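Local coordinates for alanine racemase, biosynthetic (Pseudomonas aeruginosa PAO1, PDB 6A2F), which is a pyridoxal-phosphate-bearing enzyme of the alanine racemase family, pairing an N-terminal TIM barrel with a C-terminal domain and found as a two-chain assembly, at residues G55-C60 against L77-C82; D97-G102 against W121-S126; S158-A163 against E172-S177; D187-A192 against H204-R209; N193-L198 against T218-L223. All blocks are in the same frame, centred on the assembly; numbering follows the deposited sequence.

Overall arrangement
Contacts 1 to 4 belong to the eight-stranded barrel of the N-terminal domain, and contact 5 packs helix 194-199, between the last two barrel strands, on the loop that leads toward strand 234-246. Contacts 1, 2 and 3 follow one another along the chain; contacts 4 and 5 come after them and interleave, since helix 194-199 lies between strands 189-190 and 207-208. The centres of contacts 1 and 2 are about 11 Å apart, those of contacts 2 and 5 about 23 Å. Contact 4 is one of the two seams between the barrel's parallel sheets and touches all the others. Contacts 1, 2 and 3 also reach the second subunit, so barrel packing and subunit interface meet around the cofactor-bearing pocket.

Contact 1 of 5, residues G55-C60 against L77-C82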
# COMPACT_ATOMS: atom_id res chain seq x y z
N GLY A 55 26.41 -5.78 -8.13
CA GLY A 55 25.53 -5.16 -9.11
C GLY A 55 24.15 -4.96 -8.53
O GLY A 55 23.89 -5.35 -7.39
N PHE A 56 23.26 -4.35 -9.31
CA PHE A 56 21.90 -4.07 -8.85
C PHE A 56 20.87 -4.62 -9.81
O PHE A 56 21.08 -4.63 -11.02
CB PHE A 56 21.70 -2.57 -8.67
CG PHE A 56 22.57 -1.96 -7.62
CD1 PHE A 56 22.23 -2.04 -6.27
CD2 PHE A 56 23.75 -1.31 -7.96
CE1 PHE A 56 23.03 -1.48 -5.30
CE2 PHE A 56 24.56 -0.74 -6.99
CZ PHE A 56 24.21 -0.83 -5.66
N ALA A 57 19.75 -5.09 -9.26
CA ALA A 57 18.62 -5.54 -10.07
C ALA A 57 17.35 -4.76 -9.72
O ALA A 57 17.02 -4.58 -8.54
CB ALA A 57 18.41 -7.04 -9.89
N VAL A 58 16.65 -4.31 -10.76
CA VAL A 58 15.40 -3.55 -10.61
C VAL A 58 14.30 -4.10 -11.53
O VAL A 58 14.57 -4.96 -12.38
CB VAL A 58 15.61 -2.04 -10.87
CG1 VAL A 58 16.46 -1.41 -9.77
CG2 VAL A 58 16.21 -1.80 -12.25
N ALA A 59 13.08 -3.58 -11.38
CA ALA A 59 11.91 -4.07 -12.12
C ALA A 59 11.57 -3.30 -13.42
O ALA A 59 10.82 -3.81 -14.26
CB ALA A 59 10.70 -4.09 -11.19
N CYS A 60 12.11 -2.09 -13.57
CA CYS A 60 11.78 -1.24 -14.72
C CYS A 60 12.85 -0.17 -14.95
O CYS A 60 13.72 0.04 -14.10
CB CYS A 60 10.41 -0.58 -14.53
SG CYS A 60 10.29 0.55 -13.12
N LEU A 77 20.65 -4.67 -13.80
CA LEU A 77 19.82 -5.61 -14.54
C LEU A 77 18.35 -5.22 -14.51
O LEU A 77 17.78 -5.01 -13.44
CB LEU A 77 19.99 -7.01 -13.95
CG LEU A 77 19.05 -8.12 -14.43
CD1 LEU A 77 19.28 -8.41 -15.90
CD2 LEU A 77 19.24 -9.37 -13.59
N LEU A 78 17.74 -5.10 -15.69
CA LEU A 78 16.29 -4.98 -15.80
C LEU A 78 15.71 -6.39 -15.78
O LEU A 78 15.85 -7.13 -16.75
CB LEU A 78 15.90 -4.28 -17.11
CG LEU A 78 16.30 -2.83 -17.39
CD1 LEU A 78 16.04 -2.51 -18.86
CD2 LEU A 78 15.56 -1.85 -16.50
N LEU A 79 15.06 -6.75 -14.68
CA LEU A 79 14.54 -8.10 -14.48
C LEU A 79 13.48 -8.51 -15.51
O LEU A 79 13.42 -9.66 -15.92
CB LEU A 79 14.00 -8.28 -13.06
CG LEU A 79 15.03 -8.26 -11.93
CD1 LEU A 79 14.36 -8.04 -10.58
CD2 LEU A 79 15.88 -9.52 -11.91
N GLU A 80 12.64 -7.55 -15.91
CA GLU A 80 11.58 -7.82 -16.88
C GLU A 80 11.94 -7.32 -18.28
O GLU A 80 11.12 -7.40 -19.19
CB GLU A 80 10.26 -7.17 -16.42
CG GLU A 80 9.73 -7.71 -15.10
CD GLU A 80 8.59 -6.87 -14.55
OE1 GLU A 80 7.74 -6.40 -15.35
OE2 GLU A 80 8.53 -6.67 -13.31
N GLY A 81 13.16 -6.81 -18.43
CA GLY A 81 13.60 -6.19 -19.68
C GLY A 81 12.86 -4.90 -19.98
O GLY A 81 12.26 -4.29 -19.09
N CYS A 82 12.91 -4.48 -21.24
CA CYS A 82 12.22 -3.28 -21.70
C CYS A 82 10.77 -3.59 -22.08
O CYS A 82 10.49 -4.61 -22.71
CB CYS A 82 12.96 -2.66 -22.90
SG CYS A 82 14.60 -2.02 -22.50
O HOH W 1 12.66 -4.73 -16.25
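Water 1 is the best-held polar atom here, gripped three times: it accepts from Glu80 N at 2.8 Å, donates to Gly81 O, and donates more weakly to Ala59 O. It links the two chain ends just past a pair of neighbouring parallel strands of the TIM barrel, 55-58 and 75-78, which with helix 61-70 make a beta-alpha-beta unit. Before the water takes over, the strands are joined by three backbone bonds, all nearly along their C=O axes. Leu77 N gives to Phe56 O at 2.8 Å, and Val58 N returns a bond to Leu77 O at 3.0 Å with an N-H...O angle of 174°. The third, Leu79 N to Val58 O, carries the pairing one residue beyond strand 75-78. Ala57 and Leu77 lie on one face of the sheet, where both touch Phe30 of the next strand. Val58 and Leu78 lie on the other and pack on Ala64 of helix 61-70. Leu78, with CG anti to its carbonyl carbon, brings CD2 to 3.5 Å from Cys60 C, where the chain turns into that helix. Past the strand end, the extended Glu80 side chain runs alongside Ala59, about 4 Å from a bound D-lysine and packed on Asp303 of the second subunit. Leu79 bends back over the third bond: its CB and CG each come within 3.4 Å of Val58 O, while CD2 reaches Ala57 CB at 4.1 Å.

Contact 2 of 5, residues D97-G102 against W121-S126; sequences DLVIQG and WLKLDS
Asp97 OD2 takes the indole N-H of Trp121, 2.9 Å from NE1, in a bond that is straight at the hydrogen (168°). The acceptor lies close to the ring plane, at the indole edge, yet the donor sits above the carboxylate plane, the two groups being turned 35° against each other. The same OD2 also forms a salt bridge with Arg75, and OD1 is served by Asn119 ND2, so both oxygens of this buried acid have partners. Beyond the side-chain pair the backbones of strands 98-100 and 118-123 run parallel, as neighbours in the barrel joined through helix 103-112. Leu98 O receives Trp121 N at 2.7 Å, in the carbonyl plane. Trp121 O is met by Ile100 N and also by the CA-H of Val99, whose CA is 3.2 Å away. Ile100 O accepts Lys123 N at 2.9 Å, from above its carbonyl plane. Val99 CG2 rests on Trp121 CB. Lys123 leaves with CG anti to the backbone N (chi1 -173°) and bends at chi3. Its CD lies beside Gln101 CG at 3.7 Å, while NZ gives to Leu79 O and to a malonate ion. Arg75 and the indole N-H would probably together stabilise Asp97 as a carboxylate, and the malonate is consistent with a charged Lys123 at the pocket end of the strand.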
# COMPACT_ATOMS: atom_id res chain seq x y z
N ASP A 97 21.79 -3.98 -18.29
CA ASP A 97 21.64 -5.37 -18.70
C ASP A 97 20.19 -5.61 -19.07
O ASP A 97 19.28 -5.33 -18.29
CB ASP A 97 22.04 -6.32 -17.57
CG ASP A 97 23.54 -6.47 -17.43
OD1 ASP A 97 24.29 -5.57 -17.87
OD2 ASP A 97 23.96 -7.51 -16.88
N LEU A 98 19.98 -6.14 -20.27
CA LEU A 98 18.64 -6.39 -20.75
C LEU A 98 18.21 -7.83 -20.50
O LEU A 98 19.04 -8.74 -20.44
CB LEU A 98 18.52 -6.06 -22.24
CG LEU A 98 18.91 -4.64 -22.68
CD1 LEU A 98 18.75 -4.51 -24.19
CD2 LEU A 98 18.11 -3.58 -21.95
N VAL A 99 16.90 -8.01 -20.34
CA VAL A 99 16.28 -9.32 -20.32
C VAL A 99 15.39 -9.46 -21.56
O VAL A 99 14.68 -8.52 -21.94
CB VAL A 99 15.48 -9.56 -19.01
CG1 VAL A 99 14.38 -10.59 -19.20
CG2 VAL A 99 16.40 -9.98 -17.89
N ILE A 100 15.44 -10.64 -22.19
CA ILE A 100 14.48 -11.02 -23.23
C ILE A 100 13.70 -12.27 -22.78
O ILE A 100 14.29 -13.32 -22.53
CB ILE A 100 15.16 -11.24 -24.60
CG1 ILE A 100 15.80 -9.93 -25.09
CG2 ILE A 100 14.15 -11.75 -25.62
CD1 ILE A 100 16.72 -10.09 -26.28
N GLN A 101 12.37 -12.12 -22.69
CA GLN A 101 11.46 -13.14 -22.14
C GLN A 101 10.52 -13.71 -23.18
O GLN A 101 10.01 -14.81 -23.00
CB GLN A 101 10.56 -12.53 -21.08
CG GLN A 101 11.26 -11.89 -19.92
CD GLN A 101 10.38 -10.89 -19.20
OE1 GLN A 101 9.43 -10.35 -19.77
NE2 GLN A 101 10.72 -10.62 -17.95
N GLY A 102 10.24 -12.94 -24.22
CA GLY A 102 9.21 -13.30 -25.19
C GLY A 102 9.59 -12.92 -26.60
O GLY A 102 10.54 -12.16 -26.81
N TRP A 121 20.26 -11.10 -20.98
CA TRP A 121 19.88 -12.27 -20.21
C TRP A 121 18.61 -12.85 -20.81
O TRP A 121 17.56 -12.20 -20.81
CB TRP A 121 19.64 -11.90 -18.74
CG TRP A 121 20.85 -11.37 -18.01
CD1 TRP A 121 21.43 -10.14 -18.18
CD2 TRP A 121 21.61 -12.04 -17.00
NE1 TRP A 121 22.50 -10.01 -17.34
CE2 TRP A 121 22.64 -11.15 -16.60
CE3 TRP A 121 21.53 -13.30 -16.40
CZ2 TRP A 121 23.58 -11.50 -15.62
CZ3 TRP A 121 22.47 -13.64 -15.42
CH2 TRP A 121 23.48 -12.74 -15.04
N LEU A 122 18.71 -14.07 -21.34
CA LEU A 122 17.56 -14.77 -21.89
C LEU A 122 16.84 -15.46 -20.75
O LEU A 122 17.45 -16.18 -19.96
CB LEU A 122 18.00 -15.81 -22.93
CG LEU A 122 18.49 -15.33 -24.30
CD1 LEU A 122 19.05 -16.51 -25.09
CD2 LEU A 122 17.38 -14.65 -25.07
N LYS A 123 15.53 -15.22 -20.66
CA LYS A 123 14.75 -15.78 -19.57
C LYS A 123 14.06 -17.07 -19.94
O LYS A 123 13.24 -17.12 -20.86
CB LYS A 123 13.73 -14.76 -19.03
CG LYS A 123 13.01 -15.25 -17.78
CD LYS A 123 12.14 -14.17 -17.15
CE LYS A 123 12.97 -13.06 -16.54
NZ LYS A 123 12.09 -12.03 -15.93
N LEU A 124 14.41 -18.12 -19.21
CA LEU A 124 13.73 -19.40 -19.31
C LEU A 124 12.53 -19.43 -18.38
O LEU A 124 12.63 -19.08 -17.20
CB LEU A 124 14.70 -20.53 -18.93
CG LEU A 124 14.13 -21.93 -18.74
CD1 LEU A 124 13.71 -22.55 -20.07
CD2 LEU A 124 15.14 -22.81 -18.02
N ASP A 125 11.42 -19.94 -18.89
CA ASP A 125 10.26 -20.15 -18.05
C ASP A 125 10.43 -21.62 -17.69
O ASP A 125 10.28 -22.49 -18.53
CB ASP A 125 8.97 -19.95 -18.83
CG ASP A 125 7.74 -20.37 -18.05
OD1 ASP A 125 7.85 -20.62 -16.84
OD2 ASP A 125 6.66 -20.46 -18.66
N SER A 126 10.78 -21.88 -16.44
CA SER A 126 11.01 -23.25 -15.98
C SER A 126 9.89 -23.88 -15.16
O SER A 126 10.05 -24.98 -14.65
CB SER A 126 12.34 -23.34 -15.22
OG SER A 126 12.35 -22.50 -14.10

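Contact 3 of 5, residues S158-A163 against E172-S177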
# COMPACT_ATOMS: atom_id res chain seq x y z
N SER A 158 16.44 -17.74 -14.86
CA SER A 158 15.13 -18.31 -14.55
C SER A 158 14.84 -18.08 -13.07
O SER A 158 15.72 -17.67 -12.31
CB SER A 158 15.08 -19.80 -14.89
OG SER A 158 13.75 -20.21 -15.12
N HIS A 159 13.60 -18.35 -12.66
CA HIS A 159 13.14 -18.00 -11.33
C HIS A 159 12.23 -19.09 -10.76
O HIS A 159 11.32 -19.56 -11.45
CB HIS A 159 12.41 -16.64 -11.39
CG HIS A 159 12.06 -16.07 -10.05
ND1 HIS A 159 13.00 -15.47 -9.23
CD2 HIS A 159 10.88 -15.99 -9.39
CE1 HIS A 159 12.41 -15.05 -8.13
NE2 HIS A 159 11.12 -15.35 -8.20
N PHE A 160 12.48 -19.49 -9.51
CA PHE A 160 11.73 -20.55 -8.83
C PHE A 160 10.34 -20.09 -8.41
O PHE A 160 10.13 -18.91 -8.12
CB PHE A 160 12.45 -21.00 -7.56
CG PHE A 160 13.66 -21.87 -7.81
CD1 PHE A 160 13.53 -23.11 -8.42
CD2 PHE A 160 14.92 -21.46 -7.39
CE1 PHE A 160 14.64 -23.92 -8.63
CE2 PHE A 160 16.03 -22.27 -7.59
CZ PHE A 160 15.89 -23.50 -8.21
N ALA A 161 9.39 -21.02 -8.36
CA ALA A 161 8.02 -20.73 -7.90
C ALA A 161 7.77 -21.12 -6.43
O ALA A 161 6.87 -20.58 -5.79
CB ALA A 161 7.00 -21.39 -8.81
N CYS A 162 8.55 -22.06 -5.92
CA CYS A 162 8.28 -22.66 -4.62
C CYS A 162 9.53 -22.93 -3.79
O CYS A 162 9.52 -23.76 -2.88
CB CYS A 162 7.50 -23.97 -4.77
SG CYS A 162 6.03 -23.92 -5.82
N ALA A 163 10.62 -22.22 -4.10
CA ALA A 163 11.86 -22.35 -3.34
C ALA A 163 11.68 -22.01 -1.85
O ALA A 163 12.54 -22.33 -1.03
CB ALA A 163 12.96 -21.51 -3.96
N GLU A 172 12.67 -29.12 -8.18
CA GLU A 172 13.54 -30.06 -8.89
C GLU A 172 13.32 -29.98 -10.40
O GLU A 172 14.28 -29.95 -11.17
CB GLU A 172 13.37 -31.49 -8.36
CG GLU A 172 14.35 -32.53 -8.92
CD GLU A 172 15.82 -32.19 -8.66
OE1 GLU A 172 16.66 -32.44 -9.55
OE2 GLU A 172 16.14 -31.68 -7.57
N GLN A 173 12.05 -29.94 -10.81
CA GLN A 173 11.68 -29.78 -12.21
C GLN A 173 12.30 -28.53 -12.82
O GLN A 173 12.80 -28.58 -13.95
CB GLN A 173 10.16 -29.69 -12.37
CG GLN A 173 9.42 -31.01 -12.35
CD GLN A 173 7.94 -30.83 -12.64
OE1 GLN A 173 7.56 -30.18 -13.63
NE2 GLN A 173 7.09 -31.39 -11.78
N GLN A 174 12.24 -27.42 -12.08
CA GLN A 174 12.73 -26.13 -12.57
C GLN A 174 14.25 -26.13 -12.71
O GLN A 174 14.79 -25.56 -13.66
CB GLN A 174 12.29 -24.99 -11.64
CG GLN A 174 10.82 -24.62 -11.77
CD GLN A 174 10.46 -23.35 -11.04
OE1 GLN A 174 10.10 -23.37 -9.86
NE2 GLN A 174 10.55 -22.22 -11.74
N LEU A 175 14.91 -26.80 -11.77
CA LEU A 175 16.37 -26.91 -11.75
C LEU A 175 16.85 -27.78 -12.91
O LEU A 175 17.83 -27.44 -13.58
CB LEU A 175 16.82 -27.47 -10.39
CG LEU A 175 18.24 -27.38 -9.82
CD1 LEU A 175 18.84 -28.76 -9.61
CD2 LEU A 175 19.19 -26.48 -10.61
N GLU A 176 16.14 -28.88 -13.16
CA GLU A 176 16.45 -29.78 -14.27
C GLU A 176 16.25 -29.11 -15.62
O GLU A 176 17.04 -29.31 -16.55
CB GLU A 176 15.63 -31.07 -14.18
CG GLU A 176 16.21 -32.11 -13.24
CD GLU A 176 15.24 -33.24 -12.92
OE1 GLU A 176 14.32 -33.51 -13.73
OE2 GLU A 176 15.40 -33.86 -11.84
N SER A 177 15.19 -28.31 -15.73
CA SER A 177 14.92 -27.52 -16.93
C SER A 177 16.07 -26.55 -17.22
O SER A 177 16.57 -26.49 -18.34
CB SER A 177 13.60 -26.75 -16.77
OG SER A 177 13.40 -25.85 -17.85
O HOH W 2 10.44 -23.71 -7.23
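The amide of Gln174 stands almost perpendicular to the Phe160 ring, the two planes 86° apart. OE1 comes in at the ring's edge and in its plane, 3.7 Å from CD1, while Gln174 CB touches the same side of the ring at CD1 and CE1. Both residues start with CG anti to the carbonyl carbon; the glutamine then stays extended, so its amide reaches from helix 169-179 to the backbone of the loop that follows barrel strand 151-157. There OE1 accepts Ala161 N at 2.9 Å, in the carbonyl plane and on a lone pair. Water 2 donates to the same oxygen at 2.7 Å and accepts Cys162 N at 2.8 Å, extending the link by one residue. NE2 turns the other way, making a weak bond to His159 O at 2.8 Å and one to Ser126 OG. The CB of His159 points away from the helix, and its NE2 is bonded to Tyr254 OH of the second subunit, a residue of a D-lysine pocket. With the acceptor end of the amide held by a peptide N-H and a water, and the donor end by a carbonyl and a hydroxyl, the partners are consistent with a single amide orientation, and the loop bearing His159 is tied to the helix.

Contact 4 of 5, residues D187-A192 against H204-R209; sequences DQRSLA and HMDWLR
Strands 189-190 and 207-208 are the last two of the TIM barrel, and their meeting closes one seam between its two parallel sheets. Arg189 O accepts twice, from Asp206 N at 2.8 Å and from Trp207 N at 3.2 Å, both in its carbonyl plane. Asp206 answers with OD2, whose anti lone pair takes Arg189 N at 2.7 Å in a bent bond (133°). That oxygen also lies over the centre of the Arg189 guanidinium, 3.5 Å above its plane; the pairing is a long salt bridge of charges alone, no N-H pointing at it. Toward the cofactor end of this barrel seam, side chains join in. Ser190 OG, set anti to the backbone N (chi1 -176°), donates to Trp207 O at 2.7 Å and accepts Arg209 NH1 at 3.0 Å, in the guanidinium plane. Arg209 N meanwhile gives to Ala192 O, nearly along the C=O axis. Bent at chi3, Arg209 holds NH2 to Ser158 O and His159 ND1, and its NE bonds N1 of the modified residue at position 34; an arginine there would probably disfavour protonation of the pyridine nitrogen. At the far end of the seam, Gln188 NE2 packs at the edge of the Trp207 ring without a hydrogen bond, since NE2 and NE1 are both donors.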
# COMPACT_ATOMS: atom_id res chain seq x y z
N ASP A 187 27.59 -16.69 -20.84
CA ASP A 187 28.59 -15.96 -20.08
C ASP A 187 28.27 -15.97 -18.59
O ASP A 187 29.17 -16.09 -17.76
CB ASP A 187 28.71 -14.52 -20.58
CG ASP A 187 29.22 -14.45 -22.00
OD1 ASP A 187 30.41 -14.75 -22.21
OD2 ASP A 187 28.44 -14.09 -22.91
N GLN A 188 26.98 -15.85 -18.26
CA GLN A 188 26.52 -15.84 -16.88
C GLN A 188 25.21 -16.62 -16.74
O GLN A 188 24.37 -16.61 -17.64
CB GLN A 188 26.30 -14.41 -16.36
CG GLN A 188 27.39 -13.39 -16.67
CD GLN A 188 28.64 -13.52 -15.81
OE1 GLN A 188 29.61 -12.83 -16.04
NE2 GLN A 188 28.61 -14.40 -14.82
N ARG A 189 25.06 -17.28 -15.60
CA ARG A 189 23.84 -18.02 -15.30
C ARG A 189 23.33 -17.54 -13.95
O ARG A 189 24.10 -17.39 -13.00
CB ARG A 189 24.10 -19.53 -15.25
CG ARG A 189 24.95 -20.07 -16.39
CD ARG A 189 25.36 -21.51 -16.12
NE ARG A 189 26.81 -21.68 -16.19
CZ ARG A 189 27.60 -21.89 -15.15
NH1 ARG A 189 27.11 -21.98 -13.91
NH2 ARG A 189 28.91 -22.03 -15.34
N SER A 190 22.03 -17.29 -13.88
CA SER A 190 21.41 -16.82 -12.64
C SER A 190 20.07 -17.51 -12.42
O SER A 190 19.21 -17.51 -13.32
CB SER A 190 21.23 -15.31 -12.67
OG SER A 190 20.72 -14.84 -11.44
N LEU A 191 19.90 -18.09 -11.24
CA LEU A 191 18.70 -18.87 -10.90
C LEU A 191 18.17 -18.61 -9.48
O LEU A 191 16.97 -18.73 -9.24
CB LEU A 191 18.99 -20.36 -11.11
CG LEU A 191 17.95 -21.45 -10.78
CD1 LEU A 191 16.63 -21.24 -11.50
CD2 LEU A 191 18.53 -22.81 -11.11
N ALA A 192 19.07 -18.23 -8.57
CA ALA A 192 18.75 -18.20 -7.14
C ALA A 192 18.18 -16.88 -6.61
O ALA A 192 18.86 -15.84 -6.63
CB ALA A 192 19.99 -18.58 -6.33
N HIS A 204 22.89 -21.72 -7.28
CA HIS A 204 23.74 -20.55 -7.10
C HIS A 204 24.32 -20.00 -8.40
O HIS A 204 24.39 -18.78 -8.59
CB HIS A 204 24.86 -20.81 -6.08
CG HIS A 204 24.38 -20.91 -4.66
ND1 HIS A 204 25.20 -21.29 -3.62
CD2 HIS A 204 23.16 -20.69 -4.11
CE1 HIS A 204 24.51 -21.28 -2.49
NE2 HIS A 204 23.27 -20.93 -2.76
N MET A 205 24.74 -20.90 -9.30
CA MET A 205 25.26 -20.52 -10.62
C MET A 205 26.31 -19.40 -10.56
O MET A 205 27.26 -19.51 -9.79
CB MET A 205 24.10 -20.19 -11.57
CG MET A 205 23.08 -21.31 -11.75
SD MET A 205 23.79 -22.75 -12.57
CE MET A 205 22.53 -23.98 -12.24
N ASP A 206 26.14 -18.33 -11.33
CA ASP A 206 27.14 -17.25 -11.39
C ASP A 206 26.73 -15.99 -10.62
O ASP A 206 27.56 -15.37 -9.96
CB ASP A 206 27.48 -16.89 -12.83
CG ASP A 206 27.97 -18.07 -13.64
OD1 ASP A 206 28.94 -18.74 -13.21
OD2 ASP A 206 27.39 -18.34 -14.71
N TRP A 207 25.45 -15.62 -10.72
CA TRP A 207 24.92 -14.43 -10.06
C TRP A 207 23.71 -14.78 -9.20
O TRP A 207 22.69 -15.24 -9.71
CB TRP A 207 24.57 -13.33 -11.07
CG TRP A 207 25.75 -12.60 -11.63
CD1 TRP A 207 26.61 -13.05 -12.60
CD2 TRP A 207 26.20 -11.29 -11.27
NE1 TRP A 207 27.58 -12.10 -12.85
CE2 TRP A 207 27.35 -11.01 -12.05
CE3 TRP A 207 25.76 -10.32 -10.36
CZ2 TRP A 207 28.06 -9.80 -11.95
CZ3 TRP A 207 26.47 -9.12 -10.26
CH2 TRP A 207 27.60 -8.88 -11.06
N LEU A 208 23.84 -14.56 -7.90
CA LEU A 208 22.73 -14.68 -6.97
C LEU A 208 21.82 -13.47 -7.12
O LEU A 208 22.27 -12.40 -7.54
CB LEU A 208 23.25 -14.75 -5.53
CG LEU A 208 24.38 -15.74 -5.20
CD1 LEU A 208 24.87 -15.50 -3.78
CD2 LEU A 208 23.94 -17.19 -5.39
N ARG A 209 20.54 -13.63 -6.78
CA ARG A 209 19.60 -12.50 -6.84
C ARG A 209 18.84 -12.36 -5.53
O ARG A 209 17.62 -12.55 -5.50
CB ARG A 209 18.61 -12.65 -8.00
CG ARG A 209 19.24 -12.95 -9.35
CD ARG A 209 18.23 -12.78 -10.47
NE ARG A 209 17.01 -13.57 -10.27
CZ ARG A 209 16.85 -14.83 -10.64
NH1 ARG A 209 17.83 -15.51 -11.24
NH2 ARG A 209 15.69 -15.44 -10.41

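Contact 5 of 5, residues N193-L198 against T218-L223; sequences NSAAVL and TPLADL
Apolar packing alone joins the two segments: the first turns of helix 194-199 rest on Pro219 and Leu220 of the loop after the last barrel strand. The proline ring fits against the helix start, its CB 3.5 Å from Ala195 N and 3.7 Å from Ser194 CB. One turn on, Leu198, with CG anti to the carbonyl carbon, crosses the proline at about a right angle and sets CD1 3.8 Å from Pro219 CG. Beside the proline, Leu220 sets CD2 3.8 Å from Ala195 CA and 4.0 Å from Ala195 CB. No hydrogen bond crosses between the segments; those within each one shape it. Asn193 is the N-cap: its OD1 accepts Ala196 N at 3.1 Å, in the carbonyl plane and at 160°. In the loop, Thr218 makes an ST turn, OG1 accepting Leu220 N at 3.1 Å, and the same hydroxyl donates to Leu223 O at 2.8 Å, from above that carbonyl's plane. OG1 therefore both accepts and donates, bridging parts of the loop that carries Pro219 and Leu220. A third group of bonds belongs to Ser194, whose OG hydrogen-bonds OP3 of the modified residue at position 34 and the backbone N of Gly211 and Met213, so the helix begins at the cofactor's phosphate. The helix sits between barrel strands 189-190 and 207-208 in the chain, with Ala196 against Phe160 and Ala195 against Ala163 of the loop before helix 169-179, while Pro219 and Leu220 lie on the path to strand 234-246.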
# COMPACT_ATOMS: atom_id res chain seq x y z
N ASN A 193 16.93 -16.93 -6.14
CA ASN A 193 16.37 -15.87 -5.28
C ASN A 193 16.84 -16.06 -3.83
O ASN A 193 17.66 -16.94 -3.56
CB ASN A 193 14.83 -15.82 -5.38
CG ASN A 193 14.16 -17.16 -5.09
OD1 ASN A 193 14.78 -18.10 -4.60
ND2 ASN A 193 12.87 -17.25 -5.40
N SER A 194 16.33 -15.25 -2.90
CA SER A 194 16.75 -15.33 -1.49
C SER A 194 16.58 -16.74 -0.94
O SER A 194 17.50 -17.30 -0.35
CB SER A 194 15.96 -14.34 -0.63
OG SER A 194 16.24 -12.99 -0.99
N ALA A 195 15.39 -17.29 -1.16
CA ALA A 195 15.07 -18.66 -0.75
C ALA A 195 16.16 -19.63 -1.20
O ALA A 195 16.70 -20.38 -0.39
CB ALA A 195 13.71 -19.07 -1.30
N ALA A 196 16.48 -19.60 -2.49
CA ALA A 196 17.46 -20.50 -3.07
C ALA A 196 18.89 -20.19 -2.63
O ALA A 196 19.71 -21.10 -2.50
CB ALA A 196 17.36 -20.51 -4.59
N VAL A 197 19.18 -18.91 -2.39
CA VAL A 197 20.51 -18.48 -1.93
C VAL A 197 20.85 -19.17 -0.61
O VAL A 197 22.01 -19.52 -0.35
CB VAL A 197 20.62 -16.95 -1.76
CG1 VAL A 197 21.85 -16.56 -0.94
CG2 VAL A 197 20.67 -16.26 -3.12
N LEU A 198 19.82 -19.39 0.21
CA LEU A 198 20.00 -19.97 1.52
C LEU A 198 19.88 -21.50 1.55
O LEU A 198 20.43 -22.14 2.43
CB LEU A 198 19.04 -19.34 2.54
CG LEU A 198 19.35 -17.91 2.99
CD1 LEU A 198 18.07 -17.21 3.45
CD2 LEU A 198 20.41 -17.89 4.09
N THR A 218 12.48 -13.15 6.35
CA THR A 218 12.68 -14.52 5.86
C THR A 218 12.00 -14.79 4.51
O THR A 218 10.83 -14.43 4.32
CB THR A 218 12.23 -15.60 6.88
OG1 THR A 218 12.59 -16.90 6.38
CG2 THR A 218 10.72 -15.56 7.12
N PRO A 219 12.73 -15.42 3.58
CA PRO A 219 12.17 -15.92 2.32
C PRO A 219 11.58 -17.33 2.45
O PRO A 219 10.96 -17.82 1.51
CB PRO A 219 13.39 -15.98 1.40
CG PRO A 219 14.53 -16.25 2.32
CD PRO A 219 14.21 -15.54 3.61
N LEU A 220 11.78 -17.97 3.60
CA LEU A 220 11.43 -19.38 3.78
C LEU A 220 10.16 -19.58 4.60
O LEU A 220 9.85 -18.77 5.48
CB LEU A 220 12.59 -20.15 4.42
CG LEU A 220 13.99 -19.99 3.81
CD1 LEU A 220 15.03 -20.65 4.70
CD2 LEU A 220 14.06 -20.56 2.40
N ALA A 221 9.45 -20.66 4.31
CA ALA A 221 8.18 -20.97 4.95
C ALA A 221 8.32 -21.47 6.38
O ALA A 221 7.51 -21.12 7.24
CB ALA A 221 7.39 -21.98 4.11
N ASP A 222 9.36 -22.26 6.65
CA ASP A 222 9.50 -22.91 7.96
C ASP A 222 10.76 -22.56 8.78
O ASP A 222 11.04 -23.18 9.81
CB ASP A 222 9.28 -24.43 7.85
CG ASP A 222 9.93 -25.03 6.63
OD1 ASP A 222 9.29 -25.06 5.56
OD2 ASP A 222 11.09 -25.49 6.76
N LEU A 223 11.52 -21.56 8.33
CA LEU A 223 12.57 -20.96 9.16
C LEU A 223 12.36 -19.45 9.23
O LEU A 223 11.89 -18.84 8.27
CB LEU A 223 13.97 -21.30 8.62
CG LEU A 223 14.56 -22.70 8.88
CD1 LEU A 223 15.77 -22.95 7.99
CD2 LEU A 223 14.92 -22.91 10.34